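Local coordinates for protein PrgB (Enterococcus faecalis, PDB 6EVU) that promotes cell aggregation, biofilm formation and conjugation through DNA binding and compaction, the chain here being its adhesin domain, at residues G116-A119 / R124-T127; T174-F177 / K183-L186; F269-G274 / N307-S312; D168-L173 / V214-A219. All coordinates share one frame; numbering follows the deposited sequence.

Contact 1: residues G116-A119 / R124-T127; sequences GLNA and RKIT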
loop_
_atom_site.group_PDB
_atom_site.type_symbol
_atom_site.label_atom_id
_atom_site.label_comp_id
_atom_site.label_asym_id
_atom_site.label_seq_id
_atom_site.Cartn_x
_atom_site.Cartn_y
_atom_site.Cartn_z
ATOM N N GLY A 116 -7.579 9.754 -18.152
ATOM C CA GLY A 116 -8.363 10.893 -17.725
ATOM C C GLY A 116 -7.880 11.561 -16.464
ATOM O O GLY A 116 -8.701 12.073 -15.702
ATOM N N LEU A 117 -6.574 11.572 -16.211
ATOM C CA LEU A 117 -6.027 12.216 -15.025
ATOM C C LEU A 117 -5.656 13.673 -15.274
ATOM O O LEU A 117 -5.423 14.107 -16.404
ATOM C CB LEU A 117 -4.753 11.501 -14.574
ATOM C CG LEU A 117 -4.867 10.006 -14.361
ATOM C CD1 LEU A 117 -3.468 9.404 -14.030
ATOM C CD2 LEU A 117 -5.866 9.726 -13.287
ATOM N N ASN A 118 -5.519 14.416 -14.182
ATOM C CA ASN A 118 -4.973 15.764 -14.266
ATOM C C ASN A 118 -3.904 15.954 -13.196
ATOM O O ASN A 118 -3.945 16.856 -12.360
ATOM C CB ASN A 118 -6.102 16.792 -14.190
ATOM C CG ASN A 118 -5.597 18.200 -14.373
ATOM O OD1 ASN A 118 -4.760 18.440 -15.237
ATOM N ND2 ASN A 118 -6.149 19.141 -13.626
ATOM N N ALA A 119 -2.945 15.041 -13.197
ATOM C CA ALA A 119 -1.791 15.075 -12.317
ATOM C C ALA A 119 -0.714 15.944 -12.952
ATOM O O ALA A 119 -0.895 16.499 -14.046
ATOM C CB ALA A 119 -1.315 13.652 -12.045
ATOM N N ARG A 124 4.244 19.837 -15.755
ATOM C CA ARG A 124 3.953 18.943 -16.882
ATOM C C ARG A 124 2.747 18.100 -16.521
ATOM O O ARG A 124 2.741 17.470 -15.463
ATOM C CB ARG A 124 5.136 18.031 -17.204
ATOM C CG ARG A 124 6.361 18.841 -17.537
ATOM C CD ARG A 124 7.624 18.027 -17.271
ATOM N NE ARG A 124 7.663 16.796 -18.053
ATOM C CZ ARG A 124 8.662 15.923 -17.983
ATOM N NH1 ARG A 124 9.679 16.176 -17.169
ATOM N NH2 ARG A 124 8.644 14.799 -18.704
ATOM N N LYS A 125 1.705 18.140 -17.359
ATOM C CA LYS A 125 0.469 17.436 -17.055
ATOM C C LYS A 125 0.621 15.943 -17.255
ATOM O O LYS A 125 1.105 15.497 -18.295
ATOM C CB LYS A 125 -0.648 17.980 -17.954
ATOM C CG LYS A 125 -1.994 17.261 -17.716
ATOM C CD LYS A 125 -3.130 18.266 -18.039
ATOM C CE LYS A 125 -4.413 17.576 -18.491
ATOM N NZ LYS A 125 -5.618 18.459 -18.436
ATOM N N ILE A 126 0.197 15.172 -16.244
ATOM C CA ILE A 126 0.165 13.715 -16.286
ATOM C C ILE A 126 -1.289 13.313 -16.463
ATOM O O ILE A 126 -2.123 13.535 -15.574
ATOM C CB ILE A 126 0.762 13.103 -15.017
ATOM C CG1 ILE A 126 2.267 13.382 -15.026
ATOM C CG2 ILE A 126 0.397 11.555 -14.905
ATOM C CD1 ILE A 126 2.931 13.216 -13.705
ATOM N N THR A 127 -1.595 12.699 -17.598
ATOM C CA THR A 127 -2.971 12.366 -17.931
ATOM C C THR A 127 -3.282 10.887 -17.818
ATOM O O THR A 127 -4.465 10.517 -17.850
ATOM C CB THR A 127 -3.273 12.797 -19.371
ATOM O OG1 THR A 127 -2.348 12.165 -20.246
ATOM C CG2 THR A 127 -3.082 14.270 -19.559
#
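L117 and A119 bond through their backbones to T127 and I126, and the two segments run nearly antiparallel, their end-to-end directions 150° apart. A119 and I126 form an antiparallel hydrogen-bonded pair. I126 N donates to A119 O at 2.8 Å and is almost straight. The return bond, A119 N to I126 O, is more bent, at 141°. One further bond runs from L117 N to T127 O at 2.9 Å. CA-H...O contacts run from K125 CA to A119 O and from T127 CA to L117 O. This is a tight antiparallel hairpin of strand 119-121 and the start of strand 124-137, in the large antiparallel sheet of the adhesin domain. Strand 110-115 pairs further along the same long strand. The chain then shifts register by one residue at G116-N118, where G116 has a positive phi, before A119 pairs with I126. On the buried side A119 CB packs on I126 CB at 3.7 Å. F32 and V36 also touch A119, and V185 lies on I126. L117 sends its side chain across the T127 carbonyl: L117 CB is 3.4 Å from T127 O, and CG stays close to the same oxygen. N118 and K125 meet on another side, their side chains crossing at about a right angle. N118 has CG anti to the backbone N (chi1 -176°), which brings OD1 over the extended K125 chain. There N118 OD1 lies 3.2 Å from K125 CD. The bond from K125 NZ to N118 OD1 is weak, at 3.3 Å, the ammonium nitrogen coming no nearer than the CD methylene.

Contact 2: residues T174-F177 / K183-L186; sequences TIKF and KEVL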
loop_
_atom_site.group_PDB
_atom_site.type_symbol
_atom_site.label_atom_id
_atom_site.label_comp_id
_atom_site.label_asym_id
_atom_site.label_seq_id
_atom_site.Cartn_x
_atom_site.Cartn_y
_atom_site.Cartn_z
ATOM N N THR A 174 4.874 -1.034 -9.139
ATOM C CA THR A 174 5.718 -0.155 -9.965
ATOM C C THR A 174 4.800 0.726 -10.780
ATOM O O THR A 174 3.852 0.231 -11.398
ATOM C CB THR A 174 6.592 -0.988 -10.908
ATOM O OG1 THR A 174 7.359 -1.949 -10.157
ATOM C CG2 THR A 174 7.492 -0.055 -11.735
ATOM N N ILE A 175 5.043 2.052 -10.761
ATOM C CA ILE A 175 4.108 3.034 -11.318
ATOM C C ILE A 175 4.791 3.796 -12.445
ATOM O O ILE A 175 5.932 4.242 -12.296
ATOM C CB ILE A 175 3.625 4.013 -10.234
ATOM C CG1 ILE A 175 2.804 3.259 -9.178
ATOM C CG2 ILE A 175 2.769 5.202 -10.852
ATOM C CD1 ILE A 175 2.644 3.991 -7.825
ATOM N N LYS A 176 4.089 3.974 -13.568
ATOM C CA LYS A 176 4.580 4.833 -14.631
ATOM C C LYS A 176 3.577 5.940 -14.849
ATOM O O LYS A 176 2.377 5.672 -14.948
ATOM C CB LYS A 176 4.785 4.079 -15.937
ATOM C CG LYS A 176 5.897 3.092 -15.932
ATOM C CD LYS A 176 6.025 2.539 -17.344
ATOM C CE LYS A 176 6.966 1.364 -17.384
ATOM N NZ LYS A 176 7.068 0.794 -18.776
ATOM N N PHE A 177 4.065 7.178 -14.913
ATOM C CA PHE A 177 3.198 8.329 -15.203
ATOM C C PHE A 177 3.441 8.746 -16.635
ATOM O O PHE A 177 4.586 8.739 -17.080
ATOM C CB PHE A 177 3.527 9.505 -14.295
ATOM C CG PHE A 177 3.448 9.198 -12.853
ATOM C CD1 PHE A 177 2.234 8.931 -12.239
ATOM C CD2 PHE A 177 4.605 9.188 -12.093
ATOM C CE1 PHE A 177 2.172 8.691 -10.885
ATOM C CE2 PHE A 177 4.564 8.876 -10.758
ATOM C CZ PHE A 177 3.361 8.638 -10.144
ATOM N N LYS A 183 4.349 10.200 -23.337
ATOM C CA LYS A 183 5.715 9.964 -22.901
ATOM C C LYS A 183 5.767 9.801 -21.393
ATOM O O LYS A 183 5.198 10.600 -20.644
ATOM C CB LYS A 183 6.588 11.134 -23.320
ATOM C CG LYS A 183 8.009 11.054 -22.810
ATOM C CD LYS A 183 8.667 9.716 -23.266
ATOM C CE LYS A 183 10.192 9.690 -22.983
ATOM N NZ LYS A 183 10.841 8.498 -23.648
ATOM N N GLU A 184 6.508 8.799 -20.935
ATOM C CA GLU A 184 6.663 8.614 -19.501
ATOM C C GLU A 184 7.298 9.864 -18.877
ATOM O O GLU A 184 8.171 10.501 -19.465
ATOM C CB GLU A 184 7.522 7.379 -19.203
ATOM C CG GLU A 184 7.454 7.072 -17.690
ATOM C CD GLU A 184 8.225 5.795 -17.270
ATOM O OE1 GLU A 184 8.871 5.170 -18.128
ATOM O OE2 GLU A 184 8.205 5.521 -16.046
ATOM N N VAL A 185 6.833 10.212 -17.677
ATOM C CA VAL A 185 7.360 11.342 -16.916
ATOM C C VAL A 185 8.238 10.750 -15.809
ATOM O O VAL A 185 7.742 10.005 -14.953
ATOM C CB VAL A 185 6.221 12.194 -16.335
ATOM C CG1 VAL A 185 6.762 13.319 -15.446
ATOM C CG2 VAL A 185 5.349 12.751 -17.459
ATOM N N LEU A 186 9.529 11.122 -15.802
ATOM C CA LEU A 186 10.532 10.758 -14.814
ATOM C C LEU A 186 11.127 12.022 -14.170
ATOM O O LEU A 186 11.073 13.115 -14.768
ATOM C CB LEU A 186 11.624 9.903 -15.463
ATOM C CG LEU A 186 10.996 8.572 -15.891
ATOM C CD1 LEU A 186 11.912 7.841 -16.852
ATOM C CD2 LEU A 186 10.590 7.698 -14.667
HETATM O O HOH W 1 8.294 3.348 -19.993
HETATM O O HOH W 2 7.059 7.325 -14.444
#
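V185 O lies at the edge of the F177 ring, near its plane. On one face of the ring sits I175 CG2, 3.4 Å above the plane and offset toward the rim. F32 meets the ring with planes at about 45°. F177 CB and V185 CB pack more loosely, 4.3 Å apart. The backbones are joined by V185 N donating to F177 O at 2.8 Å, with E184 CA also close to that oxygen. K176 and E184 cross at about a right angle. Both chains are extended beyond CG, and E184 OE2 comes to 3.4 Å from K176 CG. The charged ends do not touch: K176 NZ is 4.8 Å from E184 OE1, and a water bridges them. A second water accepts from F177 N and donates to E184 OE2 and V185 O. It links F177 N to V185 O, in place of a direct bond between them. E184 OE1 has a salt bridge to R279, which probably favours the charged carboxylate. The contact belongs to a beta hairpin of strands 169-179 and 184-185, with a short, weakly bonded second strand at this part of the domain's large antiparallel sheet.

Contact 3: residues F269-G274 / N307-S312; sequences FGSGVG and NLNAQS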
loop_
_atom_site.group_PDB
_atom_site.type_symbol
_atom_site.label_atom_id
_atom_site.label_comp_id
_atom_site.label_asym_id
_atom_site.label_seq_id
_atom_site.Cartn_x
_atom_site.Cartn_y
_atom_site.Cartn_z
ATOM N N PHE A 269 1.858 9.055 12.809
ATOM C CA PHE A 269 2.267 7.941 13.666
ATOM C C PHE A 269 2.525 6.695 12.835
ATOM O O PHE A 269 3.390 5.879 13.172
ATOM C CB PHE A 269 1.200 7.618 14.722
ATOM C CG PHE A 269 1.137 8.604 15.873
ATOM C CD1 PHE A 269 1.964 9.716 15.915
ATOM C CD2 PHE A 269 0.245 8.404 16.912
ATOM C CE1 PHE A 269 1.903 10.626 17.005
ATOM C CE2 PHE A 269 0.178 9.296 17.985
ATOM C CZ PHE A 269 1.006 10.406 18.024
ATOM N N GLY A 270 1.785 6.532 11.746
ATOM C CA GLY A 270 1.984 5.350 10.926
ATOM C C GLY A 270 2.443 5.621 9.510
ATOM O O GLY A 270 2.070 4.870 8.597
ATOM N N SER A 271 3.325 6.603 9.306
ATOM C CA SER A 271 3.728 6.994 7.960
ATOM C C SER A 271 5.238 7.050 7.793
ATOM O O SER A 271 6.026 7.097 8.761
ATOM C CB SER A 271 3.128 8.336 7.564
ATOM O OG SER A 271 1.737 8.316 7.787
ATOM N N GLY A 272 5.621 7.045 6.523
ATOM C CA GLY A 272 6.962 7.371 6.087
ATOM C C GLY A 272 6.841 8.113 4.773
ATOM O O GLY A 272 5.733 8.355 4.285
ATOM N N VAL A 273 7.986 8.420 4.184
ATOM C CA VAL A 273 8.034 9.068 2.882
ATOM C C VAL A 273 8.868 8.216 1.933
ATOM O O VAL A 273 9.939 7.727 2.318
ATOM C CB VAL A 273 8.608 10.487 2.992
ATOM C CG1 VAL A 273 8.657 11.127 1.632
ATOM C CG2 VAL A 273 7.740 11.284 3.980
ATOM N N GLY A 274 8.350 7.995 0.727
ATOM C CA GLY A 274 9.115 7.412 -0.359
ATOM C C GLY A 274 9.681 8.493 -1.267
ATOM O O GLY A 274 8.988 9.463 -1.610
ATOM N N ASN A 307 0.251 12.969 -0.735
ATOM C CA ASN A 307 -0.143 13.669 0.491
ATOM C C ASN A 307 0.704 13.144 1.639
ATOM O O ASN A 307 0.340 12.171 2.316
ATOM C CB ASN A 307 -1.623 13.425 0.749
ATOM C CG ASN A 307 -2.521 14.276 -0.134
ATOM O OD1 ASN A 307 -3.388 13.750 -0.856
ATOM N ND2 ASN A 307 -2.351 15.611 -0.055
ATOM N N LEU A 308 1.880 13.735 1.819
ATOM C CA LEU A 308 2.809 13.260 2.826
ATOM C C LEU A 308 2.338 13.729 4.188
ATOM O O LEU A 308 1.919 14.885 4.361
ATOM C CB LEU A 308 4.235 13.781 2.555
ATOM C CG LEU A 308 4.715 13.790 1.104
ATOM C CD1 LEU A 308 6.151 14.300 0.972
ATOM C CD2 LEU A 308 4.613 12.361 0.613
ATOM N N ASN A 309 2.464 12.860 5.187
ATOM C CA ASN A 309 2.178 13.303 6.549
ATOM C C ASN A 309 3.378 13.972 7.219
ATOM O O ASN A 309 3.457 14.025 8.470
ATOM C CB ASN A 309 1.641 12.132 7.364
ATOM C CG ASN A 309 0.263 11.717 6.899
ATOM O OD1 ASN A 309 -0.622 12.564 6.766
ATOM N ND2 ASN A 309 0.074 10.433 6.636
ATOM N N ALA A 310 4.275 14.573 6.424
ATOM C CA ALA A 310 5.370 15.376 6.943
ATOM C C ALA A 310 5.737 16.462 5.930
ATOM O O ALA A 310 5.228 16.496 4.806
ATOM C CB ALA A 310 6.581 14.503 7.283
ATOM N N GLN A 311 6.625 17.363 6.345
ATOM C CA GLN A 311 7.166 18.376 5.452
ATOM C C GLN A 311 8.657 18.224 5.256
ATOM O O GLN A 311 9.219 18.843 4.344
ATOM C CB GLN A 311 6.890 19.794 5.989
ATOM C CG GLN A 311 5.538 19.940 6.665
ATOM C CD GLN A 311 4.533 20.697 5.808
ATOM O OE1 GLN A 311 4.308 20.344 4.642
ATOM N NE2 GLN A 311 3.929 21.752 6.379
ATOM N N SER A 312 9.317 17.451 6.110
ATOM C CA SER A 312 10.758 17.299 6.065
ATOM C C SER A 312 11.044 15.902 6.569
ATOM O O SER A 312 10.160 15.234 7.099
ATOM C CB SER A 312 11.481 18.382 6.881
ATOM O OG SER A 312 11.127 18.354 8.248
HETATM O O HOH W 3 3.404 9.978 4.495
#
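S271 and N309 meet through their polar side chains, while V273 and L308 meet through methyl groups. S271 holds OG anti to its carbonyl carbon (chi1 -51°), and CB points toward the other segment. N309 also points CB across, and chi1 of -69° swings its amide toward the serine. N309 ND2 then donates to S271 OG at 2.9 Å, with an N-H...O angle of 151°. The serine oxygen lies a little out of the amide plane, so the bond is slightly tilted. S271 OG is hydrogen-bonded to A267 O as well, which helps fix its rotation. The CG1 branch of V273 reaches L308 CD1 at 4.1 Å, the two side chains crossing at about a right angle. L308 also lies against A194 and A196 of strand 193-197, which pairs with strand 272-276 in the three-stranded sheet. The loop between strands 299-302 and 312-313 is thus laid across that sheet. One water accepts from N309 N at 3.1 Å and donates to G272 O at 2.8 Å. No direct backbone bond joins these two segments, so the link between them depends on side-chain direction and a bridging water, and not on strand pairing.

Contact 4: residues D168-L173 / V214-A219; sequences DVKTRL and VSDFGA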
loop_
_atom_site.group_PDB
_atom_site.type_symbol
_atom_site.label_atom_id
_atom_site.label_comp_id
_atom_site.label_asym_id
_atom_site.label_seq_id
_atom_site.Cartn_x
_atom_site.Cartn_y
_atom_site.Cartn_z
ATOM N N ASP A 168 4.181 -13.749 4.903
ATOM C CA ASP A 168 3.691 -12.400 4.627
ATOM C C ASP A 168 2.697 -12.372 3.467
ATOM O O ASP A 168 2.734 -13.201 2.557
ATOM C CB ASP A 168 4.865 -11.465 4.255
ATOM C CG ASP A 168 5.781 -11.134 5.434
ATOM O OD1 ASP A 168 5.473 -11.548 6.569
ATOM O OD2 ASP A 168 6.817 -10.454 5.192
ATOM N N VAL A 169 1.789 -11.413 3.522
ATOM C CA VAL A 169 1.212 -10.845 2.310
ATOM C C VAL A 169 2.229 -9.842 1.785
ATOM O O VAL A 169 2.673 -8.988 2.543
ATOM C CB VAL A 169 -0.134 -10.182 2.612
ATOM C CG1 VAL A 169 -0.718 -9.485 1.401
ATOM C CG2 VAL A 169 -1.125 -11.249 3.116
ATOM N N LYS A 170 2.599 -9.927 0.500
ATOM C CA LYS A 170 3.492 -8.902 -0.062
ATOM C C LYS A 170 3.280 -8.745 -1.562
ATOM O O LYS A 170 3.168 -9.737 -2.282
ATOM C CB LYS A 170 4.971 -9.199 0.259
ATOM C CG LYS A 170 5.856 -7.962 -0.067
ATOM C CD LYS A 170 7.277 -8.122 0.423
ATOM C CE LYS A 170 8.117 -8.980 -0.500
ATOM N NZ LYS A 170 9.579 -9.074 -0.012
ATOM N N THR A 171 3.203 -7.489 -2.024
ATOM C CA THR A 171 2.915 -7.116 -3.396
ATOM C C THR A 171 3.915 -6.049 -3.818
ATOM O O THR A 171 4.095 -5.054 -3.092
ATOM C CB THR A 171 1.490 -6.552 -3.552
ATOM O OG1 THR A 171 0.534 -7.512 -3.018
ATOM C CG2 THR A 171 1.178 -6.284 -5.003
ATOM N N ARG A 172 4.500 -6.216 -5.003
ATOM C CA ARG A 172 5.334 -5.171 -5.609
ATOM C C ARG A 172 4.442 -4.260 -6.441
ATOM O O ARG A 172 3.543 -4.717 -7.176
ATOM C CB ARG A 172 6.448 -5.779 -6.497
ATOM C CG ARG A 172 7.367 -4.636 -7.065
ATOM C CD ARG A 172 8.718 -5.212 -7.431
ATOM N NE ARG A 172 8.534 -6.186 -8.483
ATOM C CZ ARG A 172 9.413 -7.129 -8.815
ATOM N NH1 ARG A 172 10.574 -7.257 -8.161
ATOM N NH2 ARG A 172 9.110 -7.955 -9.813
ATOM N N LEU A 173 4.656 -2.944 -6.294
ATOM C CA LEU A 173 3.949 -1.940 -7.081
ATOM C C LEU A 173 4.979 -1.079 -7.808
ATOM O O LEU A 173 5.872 -0.493 -7.165
ATOM C CB LEU A 173 3.033 -1.053 -6.198
ATOM C CG LEU A 173 2.389 0.168 -6.868
ATOM C CD1 LEU A 173 1.517 -0.245 -8.085
ATOM C CD2 LEU A 173 1.503 0.816 -5.850
ATOM N N VAL A 214 6.021 -1.544 4.414
ATOM C CA VAL A 214 6.603 -1.406 3.094
ATOM C C VAL A 214 8.034 -1.923 3.128
ATOM O O VAL A 214 8.653 -2.003 4.186
ATOM C CB VAL A 214 6.552 0.055 2.620
ATOM C CG1 VAL A 214 5.103 0.446 2.407
ATOM C CG2 VAL A 214 7.267 1.044 3.670
ATOM N N SER A 215 8.549 -2.319 1.961
ATOM C CA SER A 215 9.883 -2.923 1.894
ATOM C C SER A 215 10.352 -2.913 0.443
ATOM O O SER A 215 9.599 -2.534 -0.467
ATOM C CB SER A 215 9.872 -4.352 2.442
ATOM O OG SER A 215 9.087 -5.141 1.562
ATOM N N ASP A 216 11.586 -3.407 0.231
ATOM C CA ASP A 216 12.118 -3.683 -1.102
ATOM C C ASP A 216 11.945 -2.480 -2.031
ATOM O O ASP A 216 11.466 -2.576 -3.164
ATOM C CB ASP A 216 11.488 -4.935 -1.687
ATOM C CG ASP A 216 11.622 -6.109 -0.755
ATOM O OD1 ASP A 216 12.772 -6.500 -0.509
ATOM O OD2 ASP A 216 10.587 -6.582 -0.230
ATOM N N PHE A 217 12.416 -1.338 -1.548
ATOM C CA PHE A 217 12.356 -0.155 -2.386
ATOM C C PHE A 217 13.226 -0.398 -3.613
ATOM O O PHE A 217 14.330 -0.932 -3.498
ATOM C CB PHE A 217 12.775 1.073 -1.570
ATOM C CG PHE A 217 11.646 1.556 -0.692
ATOM C CD1 PHE A 217 11.355 0.916 0.509
ATOM C CD2 PHE A 217 10.755 2.514 -1.172
ATOM C CE1 PHE A 217 10.229 1.295 1.266
ATOM C CE2 PHE A 217 9.627 2.937 -0.414
ATOM C CZ PHE A 217 9.374 2.335 0.807
ATOM N N GLY A 218 12.665 -0.157 -4.797
ATOM C CA GLY A 218 13.341 -0.495 -6.029
ATOM C C GLY A 218 14.511 0.430 -6.310
ATOM O O GLY A 218 14.881 1.325 -5.526
ATOM N N ALA A 219 15.133 0.175 -7.457
ATOM C CA ALA A 219 16.281 0.994 -7.866
ATOM C C ALA A 219 15.882 2.461 -7.815
ATOM O O ALA A 219 14.745 2.783 -8.124
ATOM C CB ALA A 219 16.723 0.620 -9.284
#
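A single carboxylate oxygen, D216 OD2, takes bonds from K170 NZ and S215 OG on opposite faces of its plane. The contact bridges two non-adjacent strands of the antiparallel beta sheet of this adhesin domain: 169-179 and 211-215 both pair with 280-287, which runs between them. Their backbones are well separated, with 8.7 Å between K170 CA and V214 CA, so side chains do the joining. K170 starts extended, with CG anti to the backbone N, and then bends at chi3 (80°) to turn its ammonium group to the aspartate. K170 and D216 cross at about a right angle. The salt bridge K170 NZ to D216 OD2 is 2.7 Å long. The lysine nitrogen lies 36° out of the carboxylate plane. D216 sits just past the end of its strand with a positive phi, and its CB points toward K170. S283 of strand 280-287 touches K170, S215 and D216 from between. The lysine charge and the serine hydroxyl together probably favour the ionised form of D216. S215 OG also meets the aliphatic part of the lysine, 3.7 Å from K170 CD. The same S215 OG donates to D216 OD2 at 2.7 Å, standing 53° out of the carboxylate plane.

Overall arrangement
Contacts 1, 2 and 4 belong to the large antiparallel sheet; contact 3 joins a loop to the three-stranded sheet. Contacts 2 and 4 use successive parts of strand 169-179, and strand 124-137 of contact 1 is its neighbour. Contacts 1 and 2 touch: I126 CG2 packs on F177 CB at 3.8 Å. Their centres are 11 Å apart. Contacts 3 and 4 have centres about 18 Å apart, with no touch. All four are partly buried, but contact 4 lies nearest the chain centre and contact 1 farthest from it. Adjacent strands share backbone bonds in contacts 1 and 2, with water added in contact 2. Contact 4 spans an intervening strand and contact 3 joins loop to sheet, so both rely on side chains.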